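Local coordinates for CDP-4-keto-6-deoxy-D-glucose-3-dehydrase (Yersinia pseudotuberculosis, PDB 3BB8), which probably removes the C3 hydroxyl of CDP-4-keto-6-deoxy-D-glucose, using a bound pyridoxal 5'-phosphate cofactor in an aspartate aminotransferase fold, at residues Ile141-Val146 with Glu335-Ser340; His166-Leu171 with Arg374-Gly379; Phe172-Val177 with Leu188-Cys193; Lys318-Ala323 with Ile411-Gly416; Pro348-Glu353 with Thr401-Asn406. The protein carries 1 engineered substitution. All coordinates share one frame; numbering follows the deposited sequence.

Contacts 2 and 3 reach the cofactor pocket; contact 1 lies next to them but not at the cofactor, its centre about 11 Å from that of contact 2 and 12 Å from that of contact 3. Contacts 4 and 5 belong to the chain around strand 347-351. T337 N of contact 1 is hydrogen-bonded to N170 OD1 of contact 2. Contact 3 supplies D191 and C193 to the pyridoxal-5'-phosphate pocket and contact 2 supplies F377, whose side chain comes within about 4 Å of the ligand. Contact 5 joins contact 1 through Y144 and T350, and contact 2 through L376 and I404. Contact 4 touches contact 5 through I411 and I349; its I413 side chain remains about 13 Å from the cofactor.

Contact 1. Residues Ile141-Val146 with Glu335-Ser340; sequences IPTYNV and EATENS
The E335 side chain passes obliquely over the CG corner of the P142 ring, at a turn that follows a cis peptide bond. Starting at the backbone, E335 CB is 4.1 Å from P142 CG and E335 CG is no closer. The nearest approach comes at the carboxylate carbon, E335 CD, 3.8 Å from P142 CG. At the tip E335 OE2 is 3.9 Å from P142 CG, and E335 OE1 hangs between P142 CG and CD. Successive atoms of the glutamate thus all pass the one ring atom P142 CG in van der Waals contact, on the exposed side of the protein. A step further on, the methyl T143 CG2 packs at 3.3 Å against the carbonyl oxygen E335 O. T143 CB sits 3.7 Å from T337 OG1, a hydroxyl whose own partner, L171 O, is modelled unusually close. T143 OG1 turns back to bond D140. The loop engaged here turns the chain between strands 133-140 and 145-146, where a G1 beta bulge sets Y144 and N145 opposite D140.

Contact 2. Residues His166-Leu171 with Arg374-Gly379; sequences HTLGNL and RLLFAG
L168 and L376 meet where the loop after strand 159-165 abuts a type II' beta turn, L376 to G379, that contributes F377 to the pyridoxal-5'-phosphate pocket. L376 is also the centre of an inverse gamma turn, so two tight turns overlap at this leucine. The close part of the contact is the methyl pair: L168 CD1 comes to 3.4 Å from L376 CD1, and L168 CG backs it at 3.8 Å from the same methyl. A chi1 of -164° swings the L376 branch away from its own N and over to L168, although the backbones remain 8.8 Å apart at the CA atoms of L168 and L376.

On both flanks the fit is looser. T167 CG2 approaches L376 CD1 only to 4.2 Å, and no hydrogen bond crosses between the segments. This looser part does not open to solvent, for all four touching residues are buried. F377 has other neighbours: its ring packs edge-to-face with F120 and touches the cofactor, while its carbonyl oxygen accepts a hydrogen bond from Y276 of the second subunit. L168 CD2 comes obliquely to the ring, nearest F377 CZ at 4.3 Å.

Contact 3. Residues Phe172-Val177 with Leu188-Cys193; sequences FDLAEV and LIEDCC. With PLP (pyridoxal-5'-phosphate), chain C.
A buried glutamate, E190, faces the apolar side chains of F172 and L174 without a hydrogen bond to residues 172-177. Its methylene E190 CG lies at the edge of the phenyl ring, 4.1 Å from F172 CZ, and the ring and carboxylate planes stand 81° apart. At the tip, E190 OE2 comes no nearer than 4.2 Å to L174 CD2. The carboxylate is satisfied outside the contact: the backbone N of G206 bonds OE2, and those of F208 and G209 both bond OE1. Further back along the strand, V177 CG1 meets L188 CD1 at 3.7 Å, the two side chains crossing at about a right angle.

Beyond E190 the strand delivers D191 to the cofactor. The pyridine nitrogen N1 of pyridoxal-5'-phosphate donates to D191 OD1 at 2.9 Å, the aspartate-to-ring-nitrogen bond known from this fold. D191 OD2 accepts from C193 N at 2.9 Å, an Asx turn that restrains rotation of the carboxylate, and C193 SG lies 3.8 Å from C6 of the cofactor. T123 adds a second bond to OD1.

At the other end D173 is the N-cap of helix 174-184, with D173 OD1 accepting from E176 N. That helix connects strands 159-165 and 187-191 as a beta-alpha-beta crossover, and L188 and F172 also pack on the first of these strands.

Contact 4. Residues Lys318-Ala323 with Ile411-Gly416; sequences KYLKDA and IGIYPG
L320 carries this contact almost alone, through one methyl. The apolar interactions all involve L320 CD2: it lies 3.5 Å from I413 CG2 and 4.3 Å from I411 CG1. The L320 and I413 side chains cross at about a right angle and touch through one methyl each. In I413, CG1 is wedged between the backbone N and the carbonyl carbon (chi1 42°); this sets the CG2 methyl toward the helix, while the longer branch leads away from it. On the helix side, L320 CG stands anti to the backbone N (chi1 -173°), which carries CD2 out to I413.

One contact is with the main chain instead. G412 O, the carbonyl between the two isoleucines, makes a van der Waals approach of 4.4 Å to L320 CD2. No hydrogen bond joins the two segments. Polar interactions are left to the neighbouring helix residues, which turn to other partners: Y319 is hydrogen-bonded through OH to D423 and stacks on H419, and K321 NZ bonds P334 O.

The leucine therefore plugs the last turns of the long helix 293-323 onto the chain leaving strand 408-411. Helix 419-432 closes the same apolar layer, V426 touching L320 and F429 touching I411. Strand 347-351, the middle strand of its three-stranded antiparallel sheet, adds F347 against both L320 and I413.

Contact 5. Residues Pro348-Glu353 with Thr401-Asn406; sequences PITLKE and TDRIMN
R403 and E353 meet edge to edge, nearly coplanar, their guanidinium and carboxylate planes 4° apart. R403 NE donates to E353 OE2 at 3.0 Å, arriving at the syn lone pair of that oxygen, and R403 NH2 makes a weaker second bond to E353 OE1 at 3.3 Å. Side by side, the two bonds form a bidentate salt bridge. The arginine is extended from CG to NE, whereas the glutamate bends at chi2 (87°) to bring its carboxylate back from the loop after the strand. Over one face of the guanidinium, near its centre, sits the methyl T350 CG2, 3.9 Å from R403 CZ. The threonine hydroxyl turns elsewhere, to Y144 and T408. Helix 399-407 is thus tied to strand 347-351, through T350, and to the loop that follows it, through E353. E332 also takes R403 NH2 and bridges it to K352, whose NZ lies 5.2 Å from R403 NH2. R403 is held between two carboxylates, and the sharing of E332 with K352 probably balances the positive charge and fixes the guanidinium in place.

Contact 1. Residues Ile141-Val146 with Glu335-Ser340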
# COMPACT_ATOMS: atom_id res chain seq x y z
N ILE A 141 32.79 -2.78 6.75
CA ILE A 141 33.18 -1.46 6.26
C ILE A 141 34.43 -1.55 5.39
O ILE A 141 35.32 -2.37 5.64
CB ILE A 141 33.45 -0.48 7.42
CG1 ILE A 141 32.26 -0.45 8.38
CG2 ILE A 141 33.74 0.91 6.88
CD1 ILE A 141 32.59 0.08 9.75
N PRO A 142 34.49 -0.71 4.36
CA PRO A 142 33.53 0.38 4.20
C PRO A 142 32.62 0.17 3.00
O PRO A 142 32.18 1.14 2.38
CB PRO A 142 34.43 1.60 3.98
CG PRO A 142 35.66 1.04 3.36
CD PRO A 142 35.86 -0.31 3.99
N THR A 143 32.35 -1.09 2.67
CA THR A 143 31.32 -1.42 1.69
C THR A 143 29.93 -1.32 2.32
O THR A 143 28.94 -1.06 1.63
CB THR A 143 31.52 -2.83 1.11
OG1 THR A 143 31.15 -3.81 2.10
CG2 THR A 143 32.97 -3.04 0.71
N TYR A 144 29.85 -1.55 3.63
CA TYR A 144 28.59 -1.47 4.35
C TYR A 144 27.57 -2.53 3.96
O TYR A 144 26.36 -2.33 4.10
CB TYR A 144 28.00 -0.06 4.22
CG TYR A 144 28.98 1.01 4.66
CD1 TYR A 144 29.75 1.70 3.73
CD2 TYR A 144 29.18 1.28 6.02
CE1 TYR A 144 30.70 2.63 4.13
CE2 TYR A 144 30.13 2.20 6.43
CZ TYR A 144 30.89 2.88 5.47
OH TYR A 144 31.85 3.79 5.87
N ASN A 145 28.06 -3.67 3.48
CA ASN A 145 27.22 -4.78 3.11
C ASN A 145 27.65 -6.01 3.91
O ASN A 145 28.74 -6.04 4.50
CB ASN A 145 27.31 -5.06 1.61
CG ASN A 145 26.41 -4.13 0.80
OD1 ASN A 145 26.79 -3.01 0.46
ND2 ASN A 145 25.20 -4.60 0.51
N VAL A 146 26.79 -7.03 3.94
CA VAL A 146 27.03 -8.22 4.74
C VAL A 146 28.48 -8.69 4.60
O VAL A 146 29.04 -8.69 3.51
CB VAL A 146 26.09 -9.37 4.34
CG1 VAL A 146 26.28 -9.73 2.87
CG2 VAL A 146 26.33 -10.58 5.22
N GLU A 335 33.91 2.25 -0.35
CA GLU A 335 34.55 1.39 -1.33
C GLU A 335 33.57 0.39 -1.96
O GLU A 335 32.93 -0.41 -1.27
CB GLU A 335 35.71 0.63 -0.68
CG GLU A 335 36.98 1.45 -0.56
CD GLU A 335 38.00 0.82 0.38
OE1 GLU A 335 38.04 -0.42 0.48
OE2 GLU A 335 38.77 1.58 1.02
N ALA A 336 33.45 0.46 -3.29
CA ALA A 336 32.57 -0.44 -4.01
C ALA A 336 33.01 -1.87 -3.74
O ALA A 336 34.19 -2.14 -3.56
CB ALA A 336 32.65 -0.15 -5.50
N THR A 337 32.04 -2.78 -3.70
CA THR A 337 32.34 -4.19 -3.46
C THR A 337 33.10 -4.75 -4.65
O THR A 337 32.85 -4.38 -5.80
CB THR A 337 31.04 -4.99 -3.22
OG1 THR A 337 30.46 -4.59 -1.97
CG2 THR A 337 31.31 -6.49 -3.18
N GLU A 338 34.05 -5.65 -4.38
CA GLU A 338 34.86 -6.24 -5.43
C GLU A 338 34.04 -6.81 -6.57
O GLU A 338 33.08 -7.56 -6.36
CB GLU A 338 35.76 -7.34 -4.87
CG GLU A 338 36.94 -7.66 -5.79
CD GLU A 338 37.53 -9.03 -5.53
OE1 GLU A 338 37.84 -9.34 -4.36
OE2 GLU A 338 37.69 -9.79 -6.51
N ASN A 339 34.44 -6.46 -7.78
CA ASN A 339 33.80 -6.91 -9.00
C ASN A 339 32.35 -6.45 -9.10
O ASN A 339 31.45 -7.24 -9.40
CB ASN A 339 33.87 -8.44 -9.09
CG ASN A 339 33.40 -8.97 -10.44
OD1 ASN A 339 33.67 -8.37 -11.48
ND2 ASN A 339 32.71 -10.10 -10.42
N SER A 340 32.13 -5.17 -8.84
CA SER A 340 30.78 -4.62 -8.92
C SER A 340 30.84 -3.18 -9.42
O SER A 340 31.84 -2.50 -9.24
CB SER A 340 30.10 -4.66 -7.55
OG SER A 340 30.55 -3.60 -6.72

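Contact 2. Residues His166-Leu171 with Arg374-Gly379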
# COMPACT_ATOMS: atom_id res chain seq x y z
N HIS A 166 21.13 -4.47 -1.13
CA HIS A 166 22.41 -3.99 -1.65
C HIS A 166 22.47 -2.57 -1.09
O HIS A 166 22.06 -1.61 -1.74
CB HIS A 166 22.42 -3.99 -3.18
CG HIS A 166 22.50 -5.36 -3.79
ND1 HIS A 166 21.39 -6.05 -4.23
CD2 HIS A 166 23.55 -6.20 -3.95
CE1 HIS A 166 21.75 -7.25 -4.64
NE2 HIS A 166 23.06 -7.37 -4.48
N THR A 167 22.96 -2.47 0.14
CA THR A 167 23.02 -1.21 0.87
C THR A 167 23.63 -0.02 0.15
O THR A 167 24.76 -0.07 -0.30
CB THR A 167 23.75 -1.43 2.21
OG1 THR A 167 23.10 -2.50 2.90
CG2 THR A 167 23.70 -0.17 3.06
N LEU A 168 22.84 1.05 0.08
CA LEU A 168 23.23 2.30 -0.56
C LEU A 168 23.71 2.21 -2.01
O LEU A 168 24.43 3.09 -2.48
CB LEU A 168 24.28 3.01 0.29
CG LEU A 168 23.78 3.51 1.66
CD1 LEU A 168 24.96 4.08 2.46
CD2 LEU A 168 22.70 4.56 1.45
N GLY A 169 23.28 1.17 -2.72
CA GLY A 169 23.69 1.04 -4.10
C GLY A 169 24.87 0.08 -4.24
O GLY A 169 25.04 -0.56 -5.28
N ASN A 170 25.68 -0.01 -3.19
CA ASN A 170 26.82 -0.91 -3.23
C ASN A 170 26.27 -2.33 -3.15
O ASN A 170 25.28 -2.58 -2.46
CB ASN A 170 27.78 -0.60 -2.08
CG ASN A 170 29.14 -1.26 -2.27
OD1 ASN A 170 29.60 -1.46 -3.40
ND2 ASN A 170 29.80 -1.58 -1.16
N LEU A 171 26.92 -3.25 -3.85
CA LEU A 171 26.46 -4.64 -3.90
C LEU A 171 27.14 -5.49 -2.84
O LEU A 171 28.35 -5.40 -2.63
CB LEU A 171 26.71 -5.23 -5.29
CG LEU A 171 26.08 -4.49 -6.47
CD1 LEU A 171 27.01 -3.42 -7.00
CD2 LEU A 171 25.69 -5.46 -7.57
N ARG A 374 22.64 11.95 6.65
CA ARG A 374 21.68 10.95 7.08
C ARG A 374 22.45 9.83 7.73
O ARG A 374 23.52 9.45 7.26
CB ARG A 374 20.90 10.37 5.88
CG ARG A 374 19.97 11.34 5.19
CD ARG A 374 18.78 11.62 6.06
NE ARG A 374 17.84 12.55 5.43
CZ ARG A 374 17.99 13.86 5.41
NH1 ARG A 374 19.05 14.43 5.99
NH2 ARG A 374 17.08 14.62 4.81
N LEU A 375 21.91 9.28 8.82
CA LEU A 375 22.58 8.16 9.44
C LEU A 375 22.23 6.96 8.56
O LEU A 375 21.34 7.06 7.71
CB LEU A 375 22.08 7.99 10.88
CG LEU A 375 22.34 9.20 11.79
CD1 LEU A 375 22.17 8.79 13.25
CD2 LEU A 375 23.76 9.75 11.58
N LEU A 376 22.93 5.84 8.72
CA LEU A 376 22.66 4.66 7.90
C LEU A 376 21.39 3.91 8.32
O LEU A 376 21.43 2.74 8.73
CB LEU A 376 23.88 3.72 7.92
CG LEU A 376 23.92 2.64 6.83
CD1 LEU A 376 23.69 3.27 5.49
CD2 LEU A 376 25.25 1.91 6.83
N PHE A 377 20.26 4.62 8.21
CA PHE A 377 18.95 4.08 8.55
C PHE A 377 18.94 3.60 10.00
O PHE A 377 19.44 4.29 10.88
CB PHE A 377 18.57 2.94 7.60
CG PHE A 377 18.65 3.32 6.14
CD1 PHE A 377 18.10 4.52 5.69
CD2 PHE A 377 19.32 2.51 5.23
CE1 PHE A 377 18.22 4.90 4.34
CE2 PHE A 377 19.45 2.88 3.88
CZ PHE A 377 18.89 4.08 3.44
N ALA A 378 18.39 2.42 10.26
CA ALA A 378 18.33 1.92 11.63
C ALA A 378 19.65 1.71 12.38
O ALA A 378 19.65 1.46 13.59
CB ALA A 378 17.50 0.62 11.65
N GLY A 379 20.78 1.81 11.68
CA GLY A 379 22.06 1.60 12.33
C GLY A 379 22.20 0.14 12.74
O GLY A 379 22.88 -0.63 12.08

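Contact 3. Residues Phe172-Val177 with Leu188-Cys193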
# COMPACT_ATOMS: atom_id res chain seq x y z
N PHE A 172 26.35 -6.32 -2.16
CA PHE A 172 26.90 -7.36 -1.30
C PHE A 172 27.53 -8.48 -2.11
O PHE A 172 27.38 -8.54 -3.33
CB PHE A 172 25.81 -7.92 -0.38
CG PHE A 172 24.71 -8.63 -1.11
CD1 PHE A 172 24.89 -9.91 -1.61
CD2 PHE A 172 23.48 -8.01 -1.31
CE1 PHE A 172 23.88 -10.56 -2.28
CE2 PHE A 172 22.46 -8.66 -1.99
CZ PHE A 172 22.66 -9.94 -2.47
N ASP A 173 28.24 -9.38 -1.43
CA ASP A 173 29.06 -10.38 -2.10
C ASP A 173 28.20 -11.47 -2.72
O ASP A 173 28.06 -12.56 -2.15
CB ASP A 173 30.07 -10.99 -1.12
CG ASP A 173 31.02 -11.95 -1.80
OD1 ASP A 173 30.72 -12.39 -2.93
OD2 ASP A 173 32.07 -12.28 -1.19
N LEU A 174 27.62 -11.18 -3.88
CA LEU A 174 26.68 -12.10 -4.52
C LEU A 174 27.27 -13.49 -4.72
O LEU A 174 26.59 -14.51 -4.53
CB LEU A 174 26.22 -11.52 -5.86
CG LEU A 174 25.00 -10.60 -5.78
CD1 LEU A 174 24.84 -9.83 -7.07
CD2 LEU A 174 23.76 -11.44 -5.49
N ALA A 175 28.55 -13.54 -5.10
CA ALA A 175 29.23 -14.80 -5.32
C ALA A 175 29.10 -15.71 -4.11
O ALA A 175 28.68 -16.86 -4.23
CB ALA A 175 30.70 -14.54 -5.63
N GLU A 176 29.46 -15.19 -2.93
CA GLU A 176 29.38 -15.99 -1.71
C GLU A 176 27.93 -16.25 -1.30
O GLU A 176 27.60 -17.37 -0.90
CB GLU A 176 30.13 -15.30 -0.57
CG GLU A 176 30.08 -16.04 0.77
CD GLU A 176 30.60 -17.48 0.69
OE1 GLU A 176 31.10 -17.89 -0.38
OE2 GLU A 176 30.50 -18.20 1.72
N VAL A 177 27.08 -15.23 -1.38
CA VAL A 177 25.68 -15.38 -1.01
C VAL A 177 25.00 -16.47 -1.84
O VAL A 177 24.42 -17.41 -1.29
CB VAL A 177 24.90 -14.06 -1.18
CG1 VAL A 177 23.43 -14.28 -0.86
CG2 VAL A 177 25.47 -13.00 -0.24
N LEU A 188 16.37 -16.76 -2.20
CA LEU A 188 17.15 -15.52 -2.12
C LEU A 188 16.37 -14.29 -2.59
O LEU A 188 15.97 -14.20 -3.75
CB LEU A 188 18.44 -15.61 -2.94
CG LEU A 188 19.21 -14.27 -2.97
CD1 LEU A 188 19.81 -14.02 -1.60
CD2 LEU A 188 20.30 -14.27 -4.04
N ILE A 189 16.18 -13.33 -1.69
CA ILE A 189 15.49 -12.10 -2.06
C ILE A 189 16.46 -10.91 -2.03
O ILE A 189 17.07 -10.62 -1.00
CB ILE A 189 14.30 -11.80 -1.13
CG1 ILE A 189 13.20 -12.84 -1.35
CG2 ILE A 189 13.73 -10.40 -1.43
CD1 ILE A 189 12.10 -12.81 -0.35
N GLU A 190 16.59 -10.25 -3.17
CA GLU A 190 17.46 -9.09 -3.31
C GLU A 190 16.71 -7.77 -3.16
O GLU A 190 15.99 -7.36 -4.07
CB GLU A 190 18.10 -9.07 -4.70
CG GLU A 190 19.35 -9.88 -4.91
CD GLU A 190 19.83 -9.74 -6.34
OE1 GLU A 190 19.35 -10.50 -7.21
OE2 GLU A 190 20.67 -8.85 -6.61
N ASP A 191 16.87 -7.10 -2.02
CA ASP A 191 16.24 -5.80 -1.83
C ASP A 191 17.15 -4.80 -2.55
O ASP A 191 18.25 -4.49 -2.08
CB ASP A 191 16.16 -5.46 -0.33
CG ASP A 191 15.57 -4.07 -0.07
OD1 ASP A 191 15.14 -3.83 1.08
OD2 ASP A 191 15.55 -3.23 -1.00
N CYS A 192 16.68 -4.33 -3.70
CA CYS A 192 17.41 -3.38 -4.54
C CYS A 192 16.73 -2.01 -4.49
O CYS A 192 16.85 -1.22 -5.43
CB CYS A 192 17.41 -3.86 -6.00
SG CYS A 192 18.17 -5.48 -6.24
N CYS A 193 16.02 -1.74 -3.40
CA CYS A 193 15.33 -0.46 -3.27
C CYS A 193 16.25 0.76 -3.37
O CYS A 193 15.80 1.86 -3.69
CB CYS A 193 14.53 -0.42 -1.97
SG CYS A 193 13.04 -1.48 -2.03
N1 PLP C . 14.72 -1.02 1.77
C2 PLP C . 15.70 -0.04 1.64
C2A PLP C . 17.15 -0.48 1.78
C3 PLP C . 15.32 1.31 1.37
O3 PLP C . 16.24 2.29 1.24
C4 PLP C . 13.91 1.66 1.24
C4A PLP C . 13.56 3.16 0.92
C5 PLP C . 12.95 0.61 1.40
C6 PLP C . 13.41 -0.74 1.66
C5A PLP C . 11.46 0.74 1.31
O4P PLP C . 11.03 1.65 0.40
P PLP C . 9.83 2.69 0.62
O1P PLP C . 9.40 3.13 -0.77
O2P PLP C . 10.49 3.93 1.46
O3P PLP C . 8.70 2.03 1.41

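Contact 4. Residues Lys318-Ala323 with Ile411-Gly416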
# COMPACT_ATOMS: atom_id res chain seq x y z
N LYS A 318 32.75 9.29 -7.78
CA LYS A 318 34.18 9.29 -8.08
C LYS A 318 34.78 10.66 -7.76
O LYS A 318 35.81 10.75 -7.09
CB LYS A 318 34.39 8.96 -9.56
CG LYS A 318 35.82 8.62 -9.93
CD LYS A 318 35.90 8.09 -11.35
CE LYS A 318 37.26 7.48 -11.65
NZ LYS A 318 37.28 6.85 -13.00
N TYR A 319 34.12 11.71 -8.22
CA TYR A 319 34.56 13.07 -7.99
C TYR A 319 34.69 13.34 -6.49
O TYR A 319 35.79 13.55 -5.98
CB TYR A 319 33.56 14.04 -8.62
CG TYR A 319 33.98 15.49 -8.58
CD1 TYR A 319 35.04 15.95 -9.36
CD2 TYR A 319 33.30 16.41 -7.79
CE1 TYR A 319 35.42 17.30 -9.35
CE2 TYR A 319 33.67 17.75 -7.77
CZ TYR A 319 34.72 18.19 -8.56
OH TYR A 319 35.08 19.52 -8.55
N LEU A 320 33.56 13.33 -5.80
CA LEU A 320 33.51 13.58 -4.36
C LEU A 320 34.55 12.79 -3.57
O LEU A 320 35.23 13.36 -2.72
CB LEU A 320 32.12 13.28 -3.82
CG LEU A 320 31.86 13.64 -2.36
CD1 LEU A 320 32.09 15.14 -2.14
CD2 LEU A 320 30.42 13.26 -2.00
N LYS A 321 34.66 11.49 -3.84
CA LYS A 321 35.61 10.66 -3.11
C LYS A 321 37.06 11.06 -3.38
O LYS A 321 37.91 11.00 -2.49
CB LYS A 321 35.43 9.18 -3.47
CG LYS A 321 36.35 8.27 -2.66
CD LYS A 321 36.34 6.84 -3.14
CE LYS A 321 37.33 6.00 -2.36
NZ LYS A 321 37.43 4.62 -2.88
N ASP A 322 37.34 11.44 -4.62
CA ASP A 322 38.69 11.86 -4.99
C ASP A 322 39.03 13.10 -4.19
O ASP A 322 40.07 13.17 -3.53
CB ASP A 322 38.76 12.17 -6.48
CG ASP A 322 40.13 12.67 -6.90
OD1 ASP A 322 41.09 11.88 -6.86
OD2 ASP A 322 40.23 13.87 -7.27
N ALA A 323 38.14 14.08 -4.24
CA ALA A 323 38.32 15.33 -3.53
C ALA A 323 38.44 15.13 -2.01
O ALA A 323 39.26 15.78 -1.36
CB ALA A 323 37.16 16.25 -3.83
N ILE A 411 26.14 11.23 2.76
CA ILE A 411 25.71 12.48 2.14
C ILE A 411 25.42 12.29 0.65
O ILE A 411 25.40 11.16 0.16
CB ILE A 411 26.77 13.59 2.30
CG1 ILE A 411 28.08 13.17 1.63
CG2 ILE A 411 26.99 13.89 3.78
CD1 ILE A 411 29.30 13.92 2.15
N GLY A 412 25.20 13.39 -0.05
CA GLY A 412 24.43 13.37 -1.28
C GLY A 412 25.32 13.34 -2.51
O GLY A 412 26.21 14.16 -2.67
N ILE A 413 25.06 12.37 -3.39
CA ILE A 413 25.71 12.33 -4.70
C ILE A 413 24.70 12.10 -5.82
O ILE A 413 25.06 11.67 -6.92
CB ILE A 413 26.75 11.17 -4.70
CG1 ILE A 413 26.18 9.93 -4.01
CG2 ILE A 413 28.05 11.64 -4.05
CD1 ILE A 413 25.10 9.22 -4.80
N TYR A 414 23.43 12.39 -5.53
CA TYR A 414 22.36 12.20 -6.50
C TYR A 414 22.39 13.26 -7.61
O TYR A 414 22.94 14.35 -7.44
CB TYR A 414 20.98 12.20 -5.79
CG TYR A 414 20.47 13.55 -5.36
CD1 TYR A 414 19.37 14.13 -6.00
CD2 TYR A 414 21.07 14.26 -4.33
CE1 TYR A 414 18.90 15.39 -5.62
CE2 TYR A 414 20.61 15.51 -3.94
CZ TYR A 414 19.52 16.07 -4.59
OH TYR A 414 19.06 17.30 -4.19
N PRO A 415 21.81 12.93 -8.78
CA PRO A 415 21.73 13.77 -9.99
C PRO A 415 21.42 15.25 -9.82
O PRO A 415 21.74 16.05 -10.70
CB PRO A 415 20.68 13.06 -10.83
CG PRO A 415 20.91 11.62 -10.48
CD PRO A 415 21.04 11.68 -8.98
N GLY A 416 20.80 15.62 -8.70
CA GLY A 416 20.47 17.02 -8.49
C GLY A 416 21.64 17.85 -7.98
O GLY A 416 21.48 19.04 -7.69

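Contact 5. Residues Pro348-Glu353 with Thr401-Asn406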
# COMPACT_ATOMS: atom_id res chain seq x y z
N PRO A 348 28.40 7.03 1.71
CA PRO A 348 28.63 6.64 3.11
C PRO A 348 30.04 6.94 3.64
O PRO A 348 31.05 6.57 3.03
CB PRO A 348 28.32 5.15 3.10
CG PRO A 348 28.86 4.72 1.76
CD PRO A 348 28.37 5.83 0.84
N ILE A 349 30.09 7.57 4.81
CA ILE A 349 31.35 7.94 5.45
C ILE A 349 31.37 7.56 6.92
O ILE A 349 30.43 7.85 7.66
CB ILE A 349 31.57 9.47 5.36
CG1 ILE A 349 31.65 9.89 3.89
CG2 ILE A 349 32.85 9.85 6.11
CD1 ILE A 349 31.57 11.38 3.70
N THR A 350 32.44 6.90 7.35
CA THR A 350 32.61 6.53 8.75
C THR A 350 33.67 7.39 9.42
O THR A 350 34.85 7.34 9.06
CB THR A 350 32.99 5.05 8.90
OG1 THR A 350 31.92 4.22 8.43
CG2 THR A 350 33.28 4.71 10.35
N LEU A 351 33.25 8.18 10.40
CA LEU A 351 34.16 9.06 11.13
C LEU A 351 34.98 8.27 12.16
O LEU A 351 34.42 7.55 12.98
CB LEU A 351 33.39 10.19 11.81
CG LEU A 351 34.15 10.97 12.89
CD1 LEU A 351 35.13 11.94 12.26
CD2 LEU A 351 33.18 11.69 13.81
N LYS A 352 36.30 8.43 12.10
CA LYS A 352 37.19 7.68 12.97
C LYS A 352 36.98 8.06 14.44
O LYS A 352 36.84 9.24 14.77
CB LYS A 352 38.65 7.91 12.57
CG LYS A 352 39.08 7.13 11.34
CD LYS A 352 40.54 7.40 11.00
CE LYS A 352 40.92 6.79 9.66
NZ LYS A 352 40.66 5.33 9.62
N GLU A 353 36.97 7.05 15.31
CA GLU A 353 36.73 7.28 16.73
C GLU A 353 37.81 8.17 17.33
O GLU A 353 37.52 9.04 18.15
CB GLU A 353 36.67 5.94 17.48
CG GLU A 353 35.43 5.12 17.17
CD GLU A 353 35.60 4.23 15.95
OE1 GLU A 353 36.46 4.55 15.10
OE2 GLU A 353 34.88 3.22 15.85
N THR A 401 28.39 -3.38 12.77
CA THR A 401 27.04 -2.83 12.75
C THR A 401 26.94 -1.75 13.81
O THR A 401 26.42 -0.67 13.55
CB THR A 401 25.98 -3.91 13.07
OG1 THR A 401 26.06 -4.96 12.10
CG2 THR A 401 24.59 -3.31 13.04
N ASP A 402 27.44 -2.05 15.01
CA ASP A 402 27.41 -1.08 16.10
C ASP A 402 28.26 0.13 15.72
O ASP A 402 27.90 1.27 16.01
CB ASP A 402 27.97 -1.70 17.39
CG ASP A 402 26.93 -2.50 18.14
OD1 ASP A 402 25.79 -2.00 18.27
OD2 ASP A 402 27.25 -3.61 18.61
N ARG A 403 29.38 -0.13 15.06
CA ARG A 403 30.25 0.97 14.66
C ARG A 403 29.49 1.87 13.69
O ARG A 403 29.62 3.10 13.73
CB ARG A 403 31.52 0.44 14.01
CG ARG A 403 32.66 1.44 14.04
CD ARG A 403 33.82 1.01 13.17
NE ARG A 403 34.83 2.06 13.09
CZ ARG A 403 35.67 2.21 12.07
NH1 ARG A 403 35.63 1.37 11.04
NH2 ARG A 403 36.56 3.20 12.09
N ILE A 404 28.69 1.26 12.82
CA ILE A 404 27.93 2.02 11.84
C ILE A 404 26.87 2.84 12.55
O ILE A 404 26.64 4.00 12.23
CB ILE A 404 27.26 1.09 10.80
CG1 ILE A 404 28.34 0.43 9.93
CG2 ILE A 404 26.30 1.89 9.92
CD1 ILE A 404 27.80 -0.52 8.89
N MET A 405 26.22 2.22 13.53
CA MET A 405 25.18 2.89 14.29
C MET A 405 25.74 4.12 14.98
O MET A 405 25.07 5.15 15.06
CB MET A 405 24.59 1.94 15.34
CG MET A 405 23.55 2.59 16.24
SD MET A 405 23.10 1.53 17.63
CE MET A 405 24.69 1.44 18.47
N ASN A 406 26.97 4.02 15.47
CA ASN A 406 27.61 5.13 16.18
C ASN A 406 28.45 6.09 15.36
O ASN A 406 28.44 7.29 15.62
CB ASN A 406 28.52 4.60 17.29
CG ASN A 406 27.75 3.94 18.40
OD1 ASN A 406 26.92 4.56 19.05
ND2 ASN A 406 28.04 2.65 18.63